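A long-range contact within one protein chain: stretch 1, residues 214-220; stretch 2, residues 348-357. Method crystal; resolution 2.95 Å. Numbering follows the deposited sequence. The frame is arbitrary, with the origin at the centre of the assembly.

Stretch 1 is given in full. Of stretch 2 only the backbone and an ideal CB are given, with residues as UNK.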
ATOM      1  N   TYR A 214      14.934 -19.399 -12.401  1.00101.92           N
ATOM      2  CA  TYR A 214      16.277 -19.810 -12.013  1.00105.76           C
ATOM      3  C   TYR A 214      16.305 -21.272 -11.567  1.00100.92           C
ATOM      4  O   TYR A 214      17.055 -22.080 -12.107  1.00101.64           O
ATOM      5  CB  TYR A 214      16.792 -18.907 -10.888  1.00106.92           C
ATOM      6  CG  TYR A 214      18.278 -19.010 -10.627  1.00108.67           C
ATOM      7  CD1 TYR A 214      18.941 -20.227 -10.724  1.00108.51           C
ATOM      8  CD2 TYR A 214      19.018 -17.887 -10.279  1.00110.63           C
ATOM      9  CE1 TYR A 214      20.297 -20.324 -10.486  1.00110.16           C
ATOM     10  CE2 TYR A 214      20.374 -17.971 -10.038  1.00112.50           C
ATOM     11  CZ  TYR A 214      21.012 -19.193 -10.144  1.00112.21           C
ATOM     12  OH  TYR A 214      22.367 -19.284  -9.906  1.00114.13           O
ATOM     13  N   LEU A 215      15.482 -21.599 -10.579  1.00 89.43           N
ATOM     14  CA  LEU A 215      15.481 -22.930  -9.989  1.00 85.59           C
ATOM     15  C   LEU A 215      14.961 -23.988 -10.955  1.00 82.50           C
ATOM     16  O   LEU A 215      15.158 -25.182 -10.744  1.00 80.58           O
ATOM     17  CB  LEU A 215      14.654 -22.938  -8.702  1.00 82.14           C
ATOM     18  CG  LEU A 215      14.956 -21.801  -7.725  1.00 85.12           C
ATOM     19  CD1 LEU A 215      14.138 -21.960  -6.457  1.00 81.49           C
ATOM     20  CD2 LEU A 215      16.439 -21.747  -7.406  1.00 90.69           C
ATOM     21  N   LYS A 216      14.290 -23.554 -12.012  1.00116.47           N
ATOM     22  CA  LYS A 216      13.810 -24.489 -13.015  1.00114.80           C
ATOM     23  C   LYS A 216      14.912 -24.721 -14.040  1.00118.01           C
ATOM     24  O   LYS A 216      15.117 -25.842 -14.507  1.00117.07           O
ATOM     25  CB  LYS A 216      12.542 -23.962 -13.687  1.00113.91           C
ATOM     26  CG  LYS A 216      11.809 -24.996 -14.526  1.00112.75           C
ATOM     27  CD  LYS A 216      10.448 -24.486 -14.977  1.00112.36           C
ATOM     28  CE  LYS A 216       9.687 -25.553 -15.749  1.00112.64           C
ATOM     29  NZ  LYS A 216       8.400 -25.038 -16.289  1.00113.39           N
ATOM     30  N   GLY A 217      15.629 -23.654 -14.374  1.00122.02           N
ATOM     31  CA  GLY A 217      16.729 -23.734 -15.316  1.00126.38           C
ATOM     32  C   GLY A 217      18.016 -24.192 -14.659  1.00128.05           C
ATOM     33  O   GLY A 217      19.052 -24.311 -15.314  1.00131.30           O
ATOM     34  N   LEU A 218      17.949 -24.446 -13.357  1.00112.51           N
ATOM     35  CA  LEU A 218      19.099 -24.941 -12.611  1.00113.49           C
ATOM     36  C   LEU A 218      18.994 -26.454 -12.481  1.00108.86           C
ATOM     37  O   LEU A 218      20.001 -27.156 -12.399  1.00109.44           O
ATOM     38  CB  LEU A 218      19.161 -24.290 -11.228  1.00114.31           C
ATOM     39  CG  LEU A 218      20.487 -24.393 -10.473  1.00117.61           C
ATOM     40  CD1 LEU A 218      21.611 -23.794 -11.301  1.00123.23           C
ATOM     41  CD2 LEU A 218      20.390 -23.706  -9.122  1.00118.06           C
ATOM     42  N   GLN A 219      17.761 -26.948 -12.472  1.00130.85           N
ATOM     43  CA  GLN A 219      17.504 -28.379 -12.414  1.00127.00           C
ATOM     44  C   GLN A 219      18.082 -29.080 -13.640  1.00127.80           C
ATOM     45  O   GLN A 219      18.413 -30.264 -13.594  1.00125.78           O
ATOM     46  CB  GLN A 219      16.001 -28.643 -12.310  1.00123.92           C
ATOM     47  CG  GLN A 219      15.616 -30.112 -12.364  1.00120.94           C
ATOM     48  CD  GLN A 219      14.143 -30.337 -12.077  1.00119.02           C
ATOM     49  OE1 GLN A 219      13.549 -31.310 -12.545  1.00118.01           O
ATOM     50  NE2 GLN A 219      13.545 -29.437 -11.300  1.00119.02           N
ATOM     51  N   ASP A 220      18.209 -28.341 -14.737  1.00178.27           N
ATOM     52  CA  ASP A 220      18.765 -28.897 -15.963  1.00179.63           C
ATOM     53  C   ASP A 220      20.247 -28.555 -16.100  1.00183.82           C
ATOM     54  O   ASP A 220      21.039 -29.372 -16.568  1.00184.09           O
ATOM     55  CB  ASP A 220      17.992 -28.392 -17.182  1.00181.03           C
ATOM     56  CG  ASP A 220      18.372 -29.123 -18.455  1.00181.99           C
ATOM     57  OD1 ASP A 220      18.605 -30.349 -18.390  1.00179.48           O
ATOM     58  OD2 ASP A 220      18.442 -28.473 -19.519  1.00185.43           O
ATOM     59  N   UNK A 348       4.952 -23.306  -5.691  1.00 86.95           N
ATOM     60  CA  UNK A 348       5.601 -23.861  -6.869  1.00 87.99           C
ATOM     61  C   UNK A 348       7.111 -23.705  -6.754  1.00 87.42           C
ATOM     62  O   UNK A 348       7.855 -24.682  -6.818  1.00 89.61           O
ATOM     63  CB  UNK A 348       5.086 -23.184  -8.141  1.00 87.99           C
ATOM     64  N   UNK A 349       7.555 -22.468  -6.569  1.00 85.23           N
ATOM     65  CA  UNK A 349       8.974 -22.173  -6.430  1.00 85.75           C
ATOM     66  C   UNK A 349       9.631 -23.044  -5.368  1.00 87.95           C
ATOM     67  O   UNK A 349      10.791 -23.426  -5.498  1.00 89.76           O
ATOM     68  CB  UNK A 349       9.174 -20.695  -6.089  1.00 85.75           C
ATOM     69  N   UNK A 350       8.882 -23.360  -4.317  1.00100.01           N
ATOM     70  CA  UNK A 350       9.421 -24.148  -3.218  1.00102.71           C
ATOM     71  C   UNK A 350       9.673 -25.584  -3.658  1.00105.26           C
ATOM     72  O   UNK A 350      10.624 -26.219  -3.210  1.00107.64           O
ATOM     73  CB  UNK A 350       8.469 -24.119  -2.020  1.00102.71           C
ATOM     74  N   UNK A 351       8.818 -26.083  -4.545  1.00 94.01           N
ATOM     75  CA  UNK A 351       8.927 -27.454  -5.033  1.00 97.13           C
ATOM     76  C   UNK A 351      10.057 -27.620  -6.045  1.00 97.36           C
ATOM     77  O   UNK A 351      10.546 -28.730  -6.260  1.00 99.94           O
ATOM     78  CB  UNK A 351       7.602 -27.891  -5.662  1.00 97.13           C
ATOM     79  N   UNK A 352      10.465 -26.520  -6.669  1.00101.72           N
ATOM     80  CA  UNK A 352      11.620 -26.543  -7.561  1.00102.63           C
ATOM     81  C   UNK A 352      12.907 -26.613  -6.748  1.00104.18           C
ATOM     82  O   UNK A 352      13.817 -27.370  -7.079  1.00106.66           O
ATOM     83  CB  UNK A 352      11.627 -25.312  -8.470  1.00102.63           C
ATOM     84  N   UNK A 353      12.975 -25.822  -5.681  1.00 92.62           N
ATOM     85  CA  UNK A 353      14.101 -25.893  -4.763  1.00 90.94           C
ATOM     86  C   UNK A 353      14.270 -27.322  -4.250  1.00 91.40           C
ATOM     87  O   UNK A 353      15.376 -27.848  -4.220  1.00 88.09           O
ATOM     88  CB  UNK A 353      13.907 -24.922  -3.597  1.00 90.94           C
ATOM     89  N   UNK A 354      13.164 -27.941  -3.850  1.00 82.97           N
ATOM     90  CA  UNK A 354      13.178 -29.306  -3.331  1.00 84.27           C
ATOM     91  C   UNK A 354      13.594 -30.317  -4.394  1.00 85.18           C
ATOM     92  O   UNK A 354      14.237 -31.321  -4.088  1.00 84.80           O
ATOM     93  CB  UNK A 354      11.799 -29.672  -2.780  1.00 84.27           C
ATOM     94  N   UNK A 355      13.211 -30.054  -5.640  1.00 85.68           N
ATOM     95  CA  UNK A 355      13.579 -30.918  -6.753  1.00 86.29           C
ATOM     96  C   UNK A 355      15.086 -30.880  -6.961  1.00 81.67           C
ATOM     97  O   UNK A 355      15.728 -31.918  -7.128  1.00 81.55           O
ATOM     98  CB  UNK A 355      12.849 -30.499  -8.031  1.00 86.29           C
ATOM     99  N   UNK A 356      15.645 -29.675  -6.959  1.00 91.86           N
ATOM    100  CA  UNK A 356      17.087 -29.504  -7.057  1.00 90.39           C
ATOM    101  C   UNK A 356      17.780 -30.225  -5.911  1.00 89.22           C
ATOM    102  O   UNK A 356      18.713 -31.000  -6.128  1.00 88.81           O
ATOM    103  CB  UNK A 356      17.457 -28.019  -7.057  1.00 90.39           C
ATOM    104  N   UNK A 357      17.311 -29.972  -4.693  1.00 95.90           N
ATOM    105  CA  UNK A 357      17.899 -30.578  -3.506  1.00 94.87           C
ATOM    106  C   UNK A 357      17.963 -32.099  -3.633  1.00 95.60           C
ATOM    107  O   UNK A 357      18.942 -32.725  -3.229  1.00 94.71           O
ATOM    108  CB  UNK A 357      17.100 -30.187  -2.262  1.00 94.87           C
TER

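Stretch 2 is a helix running nearly parallel to that of stretch 1, the two directions differing by 22° and the axes approaching to 8.9 Å. At that spacing side chains of moderate size can interlock, and every position must also tolerate helical backbone angles.

Position 348 has nothing of stretch 1 within 5.5 Å of its ideal CB, so any helix-compatible residue, polar ones included, would do. It is Lys 348, which makes no contact here.

At 349 the CA-to-CB bond points sideways, and the ideal CB lies 5.1 Å from Leu 215 CD1. An aliphatic side chain could cover that methyl; a small one would leave it less covered. The residue is Ile 349, whose CG2 packs 3.9 Å from Leu 215 CD1, while its backbone O lies 3.8 Å from the same methyl.

Positions 350 and 351 offer no neighbour from stretch 1: the first points away and the second is out of reach. Polar residues suit both, and Glu 350 and Gln 351 occupy them.

Position 352 is central. The CA of 352 is 5.8 Å from Leu 215 CA, its CB points toward stretch 1, and the ideal CB is 3.9 Å from Leu 215 CB. A bulky branch directed straight at the leucine would be crowded, but a long side chain could leave along the aliphatic part of Lys 216. Leucine, methionine or an aromatic residue would be reasonable. Tyr 352 takes chi1 m, and its ring reaches Lys 216, with CE2 3.4 Å from Lys 216 CG. The contact is with the methylene chain, so it needs no hydrogen bond. Meanwhile its CB packs 3.9 Å from Leu 215 CB.

At 353 the ideal CB is 4.1 Å from Leu 215 CD1, although the bond points sideways. The first carbon alone can meet the leucine; a longer side chain suits the place if it leaves in a direction clear of that methyl. Tyr 353 uses its CB in this way, at 4.1 Å from Leu 215 CD1, and with chi1 t its end leads away.

Position 354 is out of reach; a charged residue is readily accommodated, and Glu 354 stands there.

At 355 the bond points toward stretch 1, and the ideal CB is already 3.5 Å from Gln 219 NE2. A small residue fits without having to route further atoms around the amide. Ala 355 meets the requirement, its CB resting 3.5 Å from Gln 219 NE2.

At 356 the CB points sideways, 5.2 Å from Leu 215 O, leaving room for a side chain whose end comes nearer, reaching Leu 215 and Leu 218. Isoleucine, leucine or methionine could fill it. Ile 356, with chi1 m and chi2 t, brings CD1 to 3.5 Å from Leu 218 CB and 4.2 Å from Leu 215 CB. It thereby completes, with Ile 349, Tyr 352 and Tyr 353, the hole that receives Leu 215 as a knob.

Position 357 is out of reach, so stretch 1 sets no preference; Leu 357 makes no contact with it.

Stretch 2 (348-357) KIEQYYEAIL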
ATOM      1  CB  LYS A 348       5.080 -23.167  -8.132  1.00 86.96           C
ATOM      2  CG  LYS A 348       5.582 -23.767  -9.435  1.00 88.94           C
ATOM      3  CD  LYS A 348       4.830 -23.206 -10.639  1.00 89.00           C
ATOM      4  CE  LYS A 348       3.419 -23.779 -10.739  1.00 90.98           C
ATOM      5  NZ  LYS A 348       3.424 -25.231 -11.090  1.00 93.81           N
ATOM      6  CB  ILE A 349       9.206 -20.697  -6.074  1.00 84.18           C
ATOM      7  CG1 ILE A 349       8.758 -19.795  -7.225  1.00 82.65           C
ATOM      8  CG2 ILE A 349      10.670 -20.447  -5.745  1.00 86.24           C
ATOM      9  CD1 ILE A 349       8.941 -18.323  -6.939  1.00 81.70           C
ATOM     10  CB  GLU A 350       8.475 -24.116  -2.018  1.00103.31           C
ATOM     11  CG  GLU A 350       9.155 -24.398  -0.688  1.00106.22           C
ATOM     12  CD  GLU A 350       8.220 -24.225   0.495  1.00107.33           C
ATOM     13  OE1 GLU A 350       7.108 -24.795   0.460  1.00108.20           O
ATOM     14  OE2 GLU A 350       8.599 -23.520   1.456  1.00108.11           O
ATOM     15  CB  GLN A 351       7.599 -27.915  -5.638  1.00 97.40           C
ATOM     16  CG  GLN A 351       6.519 -28.201  -4.608  1.00 98.38           C
ATOM     17  CD  GLN A 351       5.131 -28.280  -5.219  1.00 98.22           C
ATOM     18  OE1 GLN A 351       4.785 -27.500  -6.109  1.00 96.26           O
ATOM     19  NE2 GLN A 351       4.326 -29.224  -4.741  1.00100.82           N
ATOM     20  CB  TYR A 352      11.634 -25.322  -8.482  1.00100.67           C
ATOM     21  CG  TYR A 352      10.646 -25.406  -9.624  1.00100.51           C
ATOM     22  CD1 TYR A 352       9.399 -24.804  -9.537  1.00 98.51           C
ATOM     23  CD2 TYR A 352      10.960 -26.091 -10.788  1.00102.98           C
ATOM     24  CE1 TYR A 352       8.492 -24.880 -10.580  1.00 99.23           C
ATOM     25  CE2 TYR A 352      10.059 -26.171 -11.834  1.00103.84           C
ATOM     26  CZ  TYR A 352       8.828 -25.563 -11.723  1.00102.07           C
ATOM     27  OH  TYR A 352       7.928 -25.638 -12.760  1.00103.73           O
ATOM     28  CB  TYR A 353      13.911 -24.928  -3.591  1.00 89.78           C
ATOM     29  CG  TYR A 353      14.801 -25.244  -2.409  1.00 88.55           C
ATOM     30  CD1 TYR A 353      16.011 -24.585  -2.225  1.00 85.21           C
ATOM     31  CD2 TYR A 353      14.436 -26.216  -1.484  1.00 88.69           C
ATOM     32  CE1 TYR A 353      16.827 -24.880  -1.150  1.00 84.48           C
ATOM     33  CE2 TYR A 353      15.245 -26.520  -0.409  1.00 84.92           C
ATOM     34  CZ  TYR A 353      16.439 -25.850  -0.243  1.00 84.03           C
ATOM     35  OH  TYR A 353      17.243 -26.160   0.835  1.00 83.33           O
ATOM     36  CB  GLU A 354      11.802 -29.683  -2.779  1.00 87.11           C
ATOM     37  CG  GLU A 354      11.336 -28.843  -1.601  1.00 86.16           C
ATOM     38  CD  GLU A 354      12.021 -29.217  -0.302  1.00 84.75           C
ATOM     39  OE1 GLU A 354      12.898 -30.111  -0.318  1.00 84.32           O
ATOM     40  OE2 GLU A 354      11.676 -28.615   0.737  1.00 84.18           O
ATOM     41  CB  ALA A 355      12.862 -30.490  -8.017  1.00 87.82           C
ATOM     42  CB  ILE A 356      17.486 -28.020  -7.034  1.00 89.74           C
ATOM     43  CG1 ILE A 356      17.213 -27.376  -8.393  1.00 90.92           C
ATOM     44  CG2 ILE A 356      18.954 -27.867  -6.666  1.00 88.56           C
ATOM     45  CD1 ILE A 356      17.651 -25.935  -8.481  1.00 90.79           C
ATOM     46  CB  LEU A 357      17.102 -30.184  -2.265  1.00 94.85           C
ATOM     47  CG  LEU A 357      17.903 -30.075  -0.968  1.00 93.29           C
ATOM     48  CD1 LEU A 357      19.155 -29.245  -1.199  1.00 92.00           C
ATOM     49  CD2 LEU A 357      17.056 -29.478   0.150  1.00 93.41           C
TER
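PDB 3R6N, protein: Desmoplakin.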